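Local atomic coordinates of bacterioferritin (Mycobacterium smegmatis str. MC2 155, PDB entry 3BKN), a protein that probably stores iron, oxidising Fe(2+) with dioxygen at a di-metal ferroxidase centre and laying down the ferric mineral inside a 24-subunit, haem-binding shell. Residues T16-A21 with A125-H130; A55-D60 with A117-Q122; I93-L98 with Y133-L138. All coordinates share one frame; numbering follows the deposited sequence.

Interaction 1: T16-A21 with A125-H130. With ZN (zinc ion), chain N; ZN (zinc ion), chain M.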
loop_
_atom_site.group_PDB
_atom_site.type_symbol
_atom_site.label_atom_id
_atom_site.label_comp_id
_atom_site.label_asym_id
_atom_site.label_seq_id
_atom_site.Cartn_x
_atom_site.Cartn_y
_atom_site.Cartn_z
ATOM N N THR A 16 18.663 -50.428 -6.970
ATOM C CA THR A 16 18.148 -51.347 -5.982
ATOM C C THR A 16 18.510 -50.844 -4.610
ATOM O O THR A 16 17.657 -50.855 -3.711
ATOM C CB THR A 16 18.640 -52.770 -6.196
ATOM O OG1 THR A 16 18.045 -53.262 -7.394
ATOM C CG2 THR A 16 18.225 -53.699 -5.021
ATOM N N SER A 17 19.745 -50.371 -4.450
ATOM C CA SER A 17 20.176 -49.772 -3.156
ATOM C C SER A 17 19.311 -48.579 -2.719
ATOM O O SER A 17 18.907 -48.526 -1.548
ATOM C CB SER A 17 21.642 -49.334 -3.153
ATOM O OG SER A 17 22.460 -50.321 -2.577
ATOM N N GLU A 18 19.015 -47.647 -3.634
ATOM C CA GLU A 18 18.114 -46.564 -3.277
ATOM C C GLU A 18 16.704 -47.059 -2.913
ATOM O O GLU A 18 16.072 -46.533 -1.973
ATOM C CB GLU A 18 17.969 -45.480 -4.343
ATOM C CG GLU A 18 19.189 -45.072 -4.996
ATOM C CD GLU A 18 20.105 -44.246 -4.142
ATOM O OE1 GLU A 18 19.692 -43.714 -3.099
ATOM O OE2 GLU A 18 21.265 -44.099 -4.558
ATOM N N LEU A 19 16.173 -48.022 -3.647
ATOM C CA LEU A 19 14.820 -48.388 -3.348
ATOM C C LEU A 19 14.796 -49.020 -1.988
ATOM O O LEU A 19 13.784 -48.915 -1.291
ATOM C CB LEU A 19 14.225 -49.337 -4.349
ATOM C CG LEU A 19 14.143 -48.739 -5.715
ATOM C CD1 LEU A 19 13.916 -49.868 -6.675
ATOM C CD2 LEU A 19 13.064 -47.725 -5.785
ATOM N N THR A 20 15.902 -49.666 -1.606
ATOM C CA THR A 20 15.991 -50.316 -0.308
ATOM C C THR A 20 16.171 -49.279 0.751
ATOM O O THR A 20 15.527 -49.367 1.792
ATOM C CB THR A 20 17.173 -51.263 -0.205
ATOM O OG1 THR A 20 17.102 -52.256 -1.240
ATOM C CG2 THR A 20 17.137 -51.948 1.122
ATOM N N ALA A 21 17.042 -48.304 0.504
ATOM C CA ALA A 21 17.184 -47.184 1.440
ATOM C C ALA A 21 15.855 -46.413 1.652
ATOM O O ALA A 21 15.532 -46.059 2.769
ATOM C CB ALA A 21 18.326 -46.250 1.064
ATOM N N ALA A 125 28.554 -38.129 -3.225
ATOM C CA ALA A 125 28.715 -37.017 -2.298
ATOM C C ALA A 125 27.544 -36.942 -1.293
ATOM O O ALA A 125 27.778 -36.846 -0.075
ATOM C CB ALA A 125 28.893 -35.735 -3.040
ATOM N N ASP A 126 26.300 -37.023 -1.782
ATOM C CA ASP A 126 25.150 -37.067 -0.888
ATOM C C ASP A 126 25.302 -38.237 0.111
ATOM O O ASP A 126 25.174 -38.046 1.307
ATOM C CB ASP A 126 23.810 -37.122 -1.638
ATOM C CG ASP A 126 23.528 -35.855 -2.522
ATOM O OD1 ASP A 126 24.334 -34.898 -2.643
ATOM O OD2 ASP A 126 22.450 -35.818 -3.142
ATOM N N GLU A 127 25.635 -39.433 -0.342
ATOM C CA GLU A 127 25.748 -40.521 0.627
ATOM C C GLU A 127 26.890 -40.349 1.619
ATOM O O GLU A 127 26.789 -40.828 2.730
ATOM C CB GLU A 127 25.766 -41.920 -0.009
ATOM C CG GLU A 127 24.912 -42.075 -1.217
ATOM C CD GLU A 127 23.445 -42.220 -0.914
ATOM O OE1 GLU A 127 22.972 -41.557 0.030
ATOM O OE2 GLU A 127 22.746 -42.982 -1.639
ATOM N N GLU A 128 27.964 -39.671 1.232
ATOM C CA GLU A 128 29.077 -39.449 2.170
ATOM C C GLU A 128 28.583 -38.508 3.254
ATOM O O GLU A 128 28.910 -38.667 4.417
ATOM C CB GLU A 128 30.314 -38.893 1.479
ATOM C CG GLU A 128 31.052 -39.896 0.616
ATOM C CD GLU A 128 32.408 -39.385 0.049
ATOM O OE1 GLU A 128 33.133 -38.643 0.758
ATOM O OE2 GLU A 128 32.792 -39.756 -1.094
ATOM N N THR A 129 27.731 -37.568 2.896
ATOM C CA THR A 129 27.143 -36.706 3.890
ATOM C C THR A 129 26.215 -37.444 4.887
ATOM O O THR A 129 26.245 -37.146 6.091
ATOM C CB THR A 129 26.498 -35.486 3.196
ATOM O OG1 THR A 129 27.561 -34.669 2.696
ATOM C CG2 THR A 129 25.640 -34.644 4.149
ATOM N N HIS A 130 25.433 -38.408 4.398
ATOM C CA HIS A 130 24.603 -39.231 5.262
ATOM C C HIS A 130 25.514 -39.998 6.192
ATOM O O HIS A 130 25.261 -40.041 7.382
ATOM C CB HIS A 130 23.683 -40.212 4.510
ATOM C CG HIS A 130 22.567 -39.570 3.721
ATOM N ND1 HIS A 130 21.736 -40.295 2.876
ATOM C CD2 HIS A 130 22.165 -38.274 3.609
ATOM C CE1 HIS A 130 20.866 -39.480 2.296
ATOM N NE2 HIS A 130 21.112 -38.246 2.712
HETATM ZN ZN ZN N . 21.821 -41.931 1.513
HETATM ZN ZN ZN M . 20.925 -42.496 -2.190
#

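Interaction 2: A55-D60 with A117-Q122. With HEM (protoporphyrin IX containing Fe), chain T.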
loop_
_atom_site.group_PDB
_atom_site.type_symbol
_atom_site.label_atom_id
_atom_site.label_comp_id
_atom_site.label_asym_id
_atom_site.label_seq_id
_atom_site.Cartn_x
_atom_site.Cartn_y
_atom_site.Cartn_z
ATOM N N ALA A 55 16.603 -42.435 -6.401
ATOM C CA ALA A 55 15.917 -43.416 -7.215
ATOM C C ALA A 55 15.393 -42.762 -8.504
ATOM O O ALA A 55 15.557 -43.319 -9.587
ATOM C CB ALA A 55 14.780 -44.104 -6.439
ATOM N N GLU A 56 14.806 -41.574 -8.403
ATOM C CA GLU A 56 14.187 -40.985 -9.585
ATOM C C GLU A 56 15.268 -40.559 -10.605
ATOM O O GLU A 56 15.179 -40.901 -11.768
ATOM C CB GLU A 56 13.227 -39.865 -9.220
ATOM C CG GLU A 56 12.819 -39.001 -10.413
ATOM C CD GLU A 56 11.716 -38.023 -10.045
ATOM O OE1 GLU A 56 11.811 -37.388 -8.966
ATOM O OE2 GLU A 56 10.731 -37.923 -10.810
ATOM N N THR A 57 16.298 -39.851 -10.150
ATOM C CA THR A 57 17.433 -39.491 -11.008
ATOM C C THR A 57 18.035 -40.709 -11.751
ATOM O O THR A 57 18.221 -40.675 -12.956
ATOM C CB THR A 57 18.549 -38.803 -10.184
ATOM O OG1 THR A 57 18.002 -37.665 -9.524
ATOM C CG2 THR A 57 19.571 -38.296 -11.067
ATOM N N ILE A 58 18.339 -41.778 -11.018
ATOM C CA ILE A 58 18.847 -42.988 -11.623
ATOM C C ILE A 58 17.861 -43.571 -12.657
ATOM O O ILE A 58 18.270 -43.935 -13.749
ATOM C CB ILE A 58 19.264 -44.047 -10.552
ATOM C CG1 ILE A 58 20.539 -43.604 -9.806
ATOM C CG2 ILE A 58 19.525 -45.441 -11.179
ATOM C CD1 ILE A 58 20.657 -44.215 -8.357
ATOM N N THR A 59 16.574 -43.647 -12.316
ATOM C CA THR A 59 15.570 -44.163 -13.238
ATOM C C THR A 59 15.615 -43.392 -14.569
ATOM O O THR A 59 15.721 -44.009 -15.630
ATOM C CB THR A 59 14.170 -44.109 -12.625
ATOM O OG1 THR A 59 14.184 -44.791 -11.370
ATOM C CG2 THR A 59 13.136 -44.727 -13.546
ATOM N N ASP A 60 15.572 -42.060 -14.513
ATOM C CA ASP A 60 15.663 -41.207 -15.700
ATOM C C ASP A 60 16.851 -41.543 -16.602
ATOM O O ASP A 60 16.700 -41.727 -17.829
ATOM C CB ASP A 60 15.700 -39.744 -15.317
ATOM C CG ASP A 60 14.309 -39.135 -15.256
ATOM O OD1 ASP A 60 13.535 -39.191 -16.296
ATOM O OD2 ASP A 60 13.972 -38.576 -14.172
ATOM N N ALA A 117 28.744 -40.933 -14.925
ATOM C CA ALA A 117 29.745 -40.911 -13.881
ATOM C C ALA A 117 29.460 -39.721 -12.979
ATOM O O ALA A 117 29.493 -39.858 -11.756
ATOM C CB ALA A 117 31.114 -40.851 -14.473
ATOM N N ARG A 118 29.136 -38.577 -13.589
ATOM C CA ARG A 118 28.799 -37.367 -12.855
ATOM C C ARG A 118 27.536 -37.536 -12.048
ATOM O O ARG A 118 27.441 -37.017 -10.945
ATOM C CB ARG A 118 28.622 -36.169 -13.780
ATOM C CG ARG A 118 29.921 -35.557 -14.239
ATOM C CD ARG A 118 29.680 -34.620 -15.437
ATOM N NE ARG A 118 29.219 -33.289 -14.992
ATOM C CZ ARG A 118 28.047 -32.739 -15.332
ATOM N NH1 ARG A 118 27.183 -33.371 -16.157
ATOM N NH2 ARG A 118 27.752 -31.537 -14.862
ATOM N N LEU A 119 26.556 -38.225 -12.603
ATOM C CA LEU A 119 25.360 -38.525 -11.856
ATOM C C LEU A 119 25.726 -39.333 -10.591
ATOM O O LEU A 119 25.314 -39.011 -9.487
ATOM C CB LEU A 119 24.370 -39.281 -12.725
ATOM C CG LEU A 119 23.176 -39.827 -11.946
ATOM C CD1 LEU A 119 22.558 -38.630 -11.191
ATOM C CD2 LEU A 119 22.159 -40.447 -12.858
ATOM N N LEU A 120 26.556 -40.349 -10.737
ATOM C CA LEU A 120 26.931 -41.128 -9.596
ATOM C C LEU A 120 27.868 -40.394 -8.628
ATOM O O LEU A 120 27.855 -40.628 -7.423
ATOM C CB LEU A 120 27.485 -42.465 -10.056
ATOM C CG LEU A 120 26.473 -43.359 -10.800
ATOM C CD1 LEU A 120 27.250 -44.457 -11.443
ATOM C CD2 LEU A 120 25.437 -43.943 -9.873
ATOM N N GLU A 121 28.672 -39.485 -9.144
ATOM C CA GLU A 121 29.518 -38.668 -8.302
ATOM C C GLU A 121 28.667 -37.809 -7.385
ATOM O O GLU A 121 28.980 -37.668 -6.206
ATOM C CB GLU A 121 30.400 -37.800 -9.169
ATOM C CG GLU A 121 31.599 -38.504 -9.726
ATOM C CD GLU A 121 32.238 -37.688 -10.813
ATOM O OE1 GLU A 121 31.941 -36.468 -10.874
ATOM O OE2 GLU A 121 33.010 -38.255 -11.635
ATOM N N GLN A 122 27.581 -37.241 -7.916
ATOM C CA GLN A 122 26.610 -36.477 -7.094
ATOM C C GLN A 122 25.951 -37.353 -6.017
ATOM O O GLN A 122 25.887 -36.957 -4.852
ATOM C CB GLN A 122 25.571 -35.740 -7.958
ATOM C CG GLN A 122 25.802 -34.186 -7.971
ATOM C CD GLN A 122 25.878 -33.617 -9.404
ATOM O OE1 GLN A 122 24.874 -33.554 -10.127
ATOM N NE2 GLN A 122 27.076 -33.209 -9.812
HETATM C CHA HEM T . 7.104 -38.267 -1.979
HETATM C CHB HEM T . 6.182 -42.105 0.870
HETATM C CHC HEM T . 8.488 -44.922 -2.304
HETATM C CHD HEM T . 9.578 -41.094 -5.100
HETATM C C1A HEM T . 6.566 -39.085 -0.890
HETATM C C2A HEM T . 5.762 -38.510 0.181
HETATM C C3A HEM T . 5.495 -39.662 1.022
HETATM C C4A HEM T . 6.183 -40.751 0.329
HETATM C CMA HEM T . 4.713 -39.735 2.293
HETATM C CAA HEM T . 5.317 -37.087 0.355
HETATM C CBA HEM T . 4.878 -36.568 -1.007
HETATM C CGA HEM T . 3.483 -35.990 -1.007
HETATM O O1A HEM T . 2.510 -36.769 -1.026
HETATM O O2A HEM T . 3.355 -34.749 -1.012
HETATM C C1B HEM T . 6.775 -43.279 0.256
HETATM C C2B HEM T . 6.636 -44.608 0.853
HETATM C C3B HEM T . 7.340 -45.372 -0.155
HETATM C C4B HEM T . 7.754 -44.494 -1.125
HETATM C CMB HEM T . 5.961 -45.030 2.120
HETATM C CAB HEM T . 7.569 -46.826 -0.122
HETATM C CBB HEM T . 8.801 -47.300 -0.088
HETATM C C1C HEM T . 9.000 -44.143 -3.416
HETATM C C2C HEM T . 9.729 -44.766 -4.529
HETATM C C3C HEM T . 10.041 -43.629 -5.357
HETATM C C4C HEM T . 9.463 -42.479 -4.646
HETATM C CMC HEM T . 10.094 -46.185 -4.812
HETATM C CAC HEM T . 10.788 -43.729 -6.625
HETATM C CBC HEM T . 11.252 -42.645 -7.173
HETATM C C1D HEM T . 9.004 -39.926 -4.443
HETATM C C2D HEM T . 9.119 -38.600 -5.015
HETATM C C3D HEM T . 8.363 -37.809 -4.055
HETATM C C4D HEM T . 7.939 -38.704 -3.112
HETATM C CMD HEM T . 9.835 -38.194 -6.273
HETATM C CAD HEM T . 8.120 -36.334 -4.076
HETATM C CBD HEM T . 9.449 -35.650 -4.345
HETATM C CGD HEM T . 9.928 -34.852 -3.163
HETATM O O1D HEM T . 11.040 -35.125 -2.679
HETATM O O2D HEM T . 9.204 -33.945 -2.726
HETATM N NA HEM T . 6.818 -40.398 -0.795
HETATM N NB HEM T . 7.426 -43.233 -0.912
HETATM N NC HEM T . 8.853 -42.819 -3.490
HETATM N ND HEM T . 8.285 -39.984 -3.318
HETATM FE FE HEM T . 7.869 -41.597 -2.115
#

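Interaction 3: I93-L98 with Y133-L138. With ZN (zinc ion), chain N.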
loop_
_atom_site.group_PDB
_atom_site.type_symbol
_atom_site.label_atom_id
_atom_site.label_comp_id
_atom_site.label_asym_id
_atom_site.label_seq_id
_atom_site.Cartn_x
_atom_site.Cartn_y
_atom_site.Cartn_z
ATOM N N ILE A 93 23.956 -49.673 5.017
ATOM C CA ILE A 93 23.704 -49.509 3.596
ATOM C C ILE A 93 24.403 -48.332 2.904
ATOM O O ILE A 93 24.673 -48.401 1.694
ATOM C CB ILE A 93 22.239 -49.565 3.140
ATOM C CG1 ILE A 93 21.346 -48.726 3.990
ATOM C CG2 ILE A 93 21.723 -51.041 3.035
ATOM C CD1 ILE A 93 19.913 -48.933 3.532
ATOM N N GLU A 94 24.685 -47.258 3.637
ATOM C CA GLU A 94 25.425 -46.175 3.034
ATOM C C GLU A 94 26.819 -46.649 2.689
ATOM O O GLU A 94 27.316 -46.315 1.613
ATOM C CB GLU A 94 25.428 -44.934 3.905
ATOM C CG GLU A 94 24.049 -44.350 4.128
ATOM C CD GLU A 94 23.443 -43.729 2.879
ATOM O OE1 GLU A 94 24.057 -43.750 1.781
ATOM O OE2 GLU A 94 22.317 -43.211 2.985
ATOM N N TYR A 95 27.424 -47.468 3.552
ATOM C CA TYR A 95 28.751 -48.033 3.273
ATOM C C TYR A 95 28.738 -48.951 2.080
ATOM O O TYR A 95 29.706 -48.967 1.314
ATOM C CB TYR A 95 29.372 -48.742 4.470
ATOM C CG TYR A 95 30.137 -47.779 5.293
ATOM C CD1 TYR A 95 31.184 -47.027 4.723
ATOM C CD2 TYR A 95 29.839 -47.581 6.631
ATOM C CE1 TYR A 95 31.925 -46.094 5.489
ATOM C CE2 TYR A 95 30.565 -46.639 7.415
ATOM C CZ TYR A 95 31.597 -45.909 6.830
ATOM O OH TYR A 95 32.305 -45.001 7.569
ATOM N N GLU A 96 27.658 -49.720 1.898
ATOM C CA GLU A 96 27.566 -50.554 0.695
ATOM C C GLU A 96 27.509 -49.693 -0.549
ATOM O O GLU A 96 28.090 -50.068 -1.569
ATOM C CB GLU A 96 26.409 -51.525 0.726
ATOM C CG GLU A 96 26.638 -52.578 1.778
ATOM C CD GLU A 96 25.398 -53.393 2.115
ATOM O OE1 GLU A 96 24.253 -52.852 2.031
ATOM O OE2 GLU A 96 25.609 -54.577 2.483
ATOM N N VAL A 97 26.861 -48.535 -0.460
ATOM C CA VAL A 97 26.826 -47.635 -1.584
ATOM C C VAL A 97 28.235 -47.136 -1.956
ATOM O O VAL A 97 28.620 -47.205 -3.122
ATOM C CB VAL A 97 25.784 -46.540 -1.381
ATOM C CG1 VAL A 97 25.946 -45.451 -2.420
ATOM C CG2 VAL A 97 24.391 -47.177 -1.458
ATOM N N LEU A 98 29.015 -46.688 -0.978
ATOM C CA LEU A 98 30.430 -46.411 -1.220
ATOM C C LEU A 98 31.190 -47.552 -1.901
ATOM O O LEU A 98 31.860 -47.320 -2.880
ATOM C CB LEU A 98 31.133 -46.072 0.087
ATOM C CG LEU A 98 31.379 -44.609 0.371
ATOM C CD1 LEU A 98 30.051 -43.888 0.562
ATOM C CD2 LEU A 98 32.235 -44.495 1.592
ATOM N N TYR A 133 26.725 -37.744 8.947
ATOM C CA TYR A 133 25.690 -37.494 9.934
ATOM C C TYR A 133 25.547 -38.695 10.887
ATOM O O TYR A 133 25.576 -38.547 12.106
ATOM C CB TYR A 133 24.376 -37.130 9.252
ATOM C CG TYR A 133 23.196 -37.291 10.175
ATOM C CD1 TYR A 133 22.992 -36.410 11.253
ATOM C CD2 TYR A 133 22.297 -38.366 10.009
ATOM C CE1 TYR A 133 21.879 -36.573 12.111
ATOM C CE2 TYR A 133 21.197 -38.530 10.851
ATOM C CZ TYR A 133 20.997 -37.642 11.900
ATOM O OH TYR A 133 19.949 -37.863 12.752
ATOM N N LEU A 134 25.459 -39.886 10.306
ATOM C CA LEU A 134 25.216 -41.135 11.028
ATOM C C LEU A 134 26.332 -41.457 11.976
ATOM O O LEU A 134 26.079 -41.810 13.134
ATOM C CB LEU A 134 25.064 -42.292 10.061
ATOM C CG LEU A 134 23.811 -42.274 9.173
ATOM C CD1 LEU A 134 23.949 -43.277 8.051
ATOM C CD2 LEU A 134 22.577 -42.546 10.005
ATOM N N GLU A 135 27.572 -41.302 11.510
ATOM C CA GLU A 135 28.727 -41.590 12.330
ATOM C C GLU A 135 28.836 -40.617 13.479
ATOM O O GLU A 135 29.274 -40.997 14.560
ATOM C CB GLU A 135 29.975 -41.508 11.489
ATOM C CG GLU A 135 30.386 -42.812 10.911
ATOM C CD GLU A 135 31.497 -42.656 9.886
ATOM O OE1 GLU A 135 31.699 -41.537 9.363
ATOM O OE2 GLU A 135 32.151 -43.669 9.569
ATOM N N THR A 136 28.449 -39.355 13.231
ATOM C CA THR A 136 28.470 -38.316 14.255
ATOM C C THR A 136 27.420 -38.651 15.312
ATOM O O THR A 136 27.699 -38.547 16.503
ATOM C CB THR A 136 28.211 -36.882 13.642
ATOM O OG1 THR A 136 29.175 -36.591 12.622
ATOM C CG2 THR A 136 28.296 -35.785 14.711
ATOM N N GLN A 137 26.218 -39.060 14.896
ATOM C CA GLN A 137 25.203 -39.441 15.895
ATOM C C GLN A 137 25.661 -40.585 16.818
ATOM O O GLN A 137 25.483 -40.500 18.057
ATOM C CB GLN A 137 23.839 -39.728 15.261
ATOM C CG GLN A 137 23.351 -38.609 14.392
ATOM C CD GLN A 137 23.651 -37.229 15.011
ATOM O OE1 GLN A 137 23.315 -36.934 16.161
ATOM N NE2 GLN A 137 24.299 -36.394 14.243
ATOM N N LEU A 138 26.294 -41.614 16.243
ATOM C CA LEU A 138 26.786 -42.742 17.028
ATOM C C LEU A 138 27.809 -42.318 18.021
ATOM O O LEU A 138 27.812 -42.802 19.154
ATOM C CB LEU A 138 27.359 -43.842 16.142
ATOM C CG LEU A 138 26.286 -44.670 15.427
ATOM C CD1 LEU A 138 26.967 -45.446 14.321
ATOM C CD2 LEU A 138 25.477 -45.582 16.401
HETATM ZN ZN ZN N . 21.821 -41.931 1.513
#

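Interaction 1: T16-A21 with A125-H130
Glu18 and Glu127 face each other across the core of the subunit, with a zinc ion between their carboxylates. No direct hydrogen bond joins them. Their OE2 atoms stay 3.5 Å apart, so the metal makes the link. Glu18 OE1 binds the chain M zinc at 2.0 Å. Glu127 OE2 binds the same ion, also at 2.0 Å. The two carboxylate planes are nearly coplanar, only 8° apart, while the side chains cross obliquely. In both residues CG lies anti to the carbonyl carbon and the chain bends at chi2 (-73° in Glu18, -77° in Glu127). The bend brings each carboxylate round to the metal.

Glu127 uses its second oxygen as well. OE1 binds the chain N zinc at 1.9 Å, so this carboxylate bridges the two ions. The chain M zinc and the chain N zinc are 3.8 Å apart. His130, one helical turn further on, gives ND1 to the chain N zinc at 2.1 Å. One face of its ring lies against Asp126 O. Glu18 ends on one metal alone. Its OE2 is hydrogen-bonded by Gln14 NE2, which probably helps fix the rotation of the carboxylate.

This is the di-nuclear site of bacterioferritin, occupied here by zinc. The same residues are predicted to bind iron in the ferroxidase reaction. Glu51 and His54 complete the chain M site, Glu51 and Glu94 the chain N site, and Asp126 OD2 holds His54 NE2 from the second shell by a hydrogen bond.

Helices 5-34 and 114-144 run in the same direction and sit diagonally in the four-helix bundle. Within 16-21 and 125-130 the nearest CA atoms, of Glu18 and Glu127, are 10.5 Å apart. Helix 38-64 packs against Glu18 through Ala55 and Ile58, and helix 83-110 closes the other side, with Val97 against Ser17 and Glu127.

Interaction 2: A55-D60 with A117-Q122
Leu119 meets Thr57 and Ile58 in a small apolar contact with no hydrogen bond across it. Along 117-122, Leu119 is the residue that carries the contact. Its CG is anti to the backbone N (chi1 171°), which sends the branched end across to helix 38-64. Both methyls are used. CD1 and CD2 both face the Thr57 methyl, and CD2 lies 3.8 Å from Thr57 CG2. The same CD2 reaches the backbone of the other helix, 4.4 Å from Ile58 CA. It also comes within 4.7 Å of Ile58 CG1, at the looser edge of the contact. The Thr57 and Leu119 side chains lie alongside one another and run opposite ways. Thr57 presents its methyl to the leucine because its hydroxyl is turned back along its own helix, where OG1 is hydrogen-bonded to Arg53 O.

Helices 38-64 and 114-144 are antiparallel neighbours in the four-helix bundle of the ferritin fold. Between 55-60 and 117-122 the nearest CA atoms, of Ile58 and Leu119, are 7.9 Å apart. On another side of 55-60 lies the haem. Ala55 CB is 3.9 Å from the haem CBC atom, and Glu56 OE1 is 3.4 Å from the haem methyl CMD. Glu56 OE2 forms salt bridges with Arg45 and Lys30 of a neighbouring subunit.

Leu120 follows Leu119. It approaches 55-60 less closely: Leu120 CD2 stays 4.9 Å from Ile58 CG1, and the side chain packs on Leu10 of helix 5-34.

Interaction 3: I93-L98 with Y133-L138
Tyr95 and Glu135 join helix 83-110 to helix 114-144 by a side-chain hydrogen bond, Tyr95 OH to Glu135 OE2. These helices are antiparallel neighbours in the ferritin four-helix bundle. The modelled OH to OE2 distance of 2.4 Å is doubtfully short at this resolution. The two side chains cross at about a right angle. OE2 meets the tyrosine at its hydroxyl edge, in the plane of the ring, while the carboxylate plane is turned 63° from that plane. The extended glutamate chain beyond CG carries the carboxylate to this edge. Its other oxygen, OE1, is hydrogen-bonded to Met1 N of a neighbouring subunit.

Deeper in the bundle Glu94 meets Leu134, again at about a right angle. The touch is apolar: Glu94 CG lies 4.1 Å from Leu134 CD1. The leucine thus packs on the aliphatic part of a ligand of the di-zinc site. The Glu94 chain bends at chi2 (-69°), which turns its carboxylate toward the zinc. Tyr25 OH is hydrogen-bonded to Glu94 OE2, the same oxygen that binds the chain N zinc at 2.0 Å.

In the fold
All three contacts use helix 114-144 and pair it with each of the other three bundle helices. Interaction 1 lies about 3 Å from the centre of the chain and holds both zinc ions. The centre of interaction 3 is about 9 Å from that of interaction 1. The two share the chain N zinc, and they also pack where Glu127 CG meets Val97 CG1 at 3.7 Å. Interaction 2 is centred about 11 Å from interaction 1. Glu18 CG lies 3.8 Å from Ile58 CD1, and Leu19 and Ala55 both line the haem pocket. Interactions 2 and 3 do not touch, with centres about 19 Å apart, toward opposite ends of the bundle from the metal site.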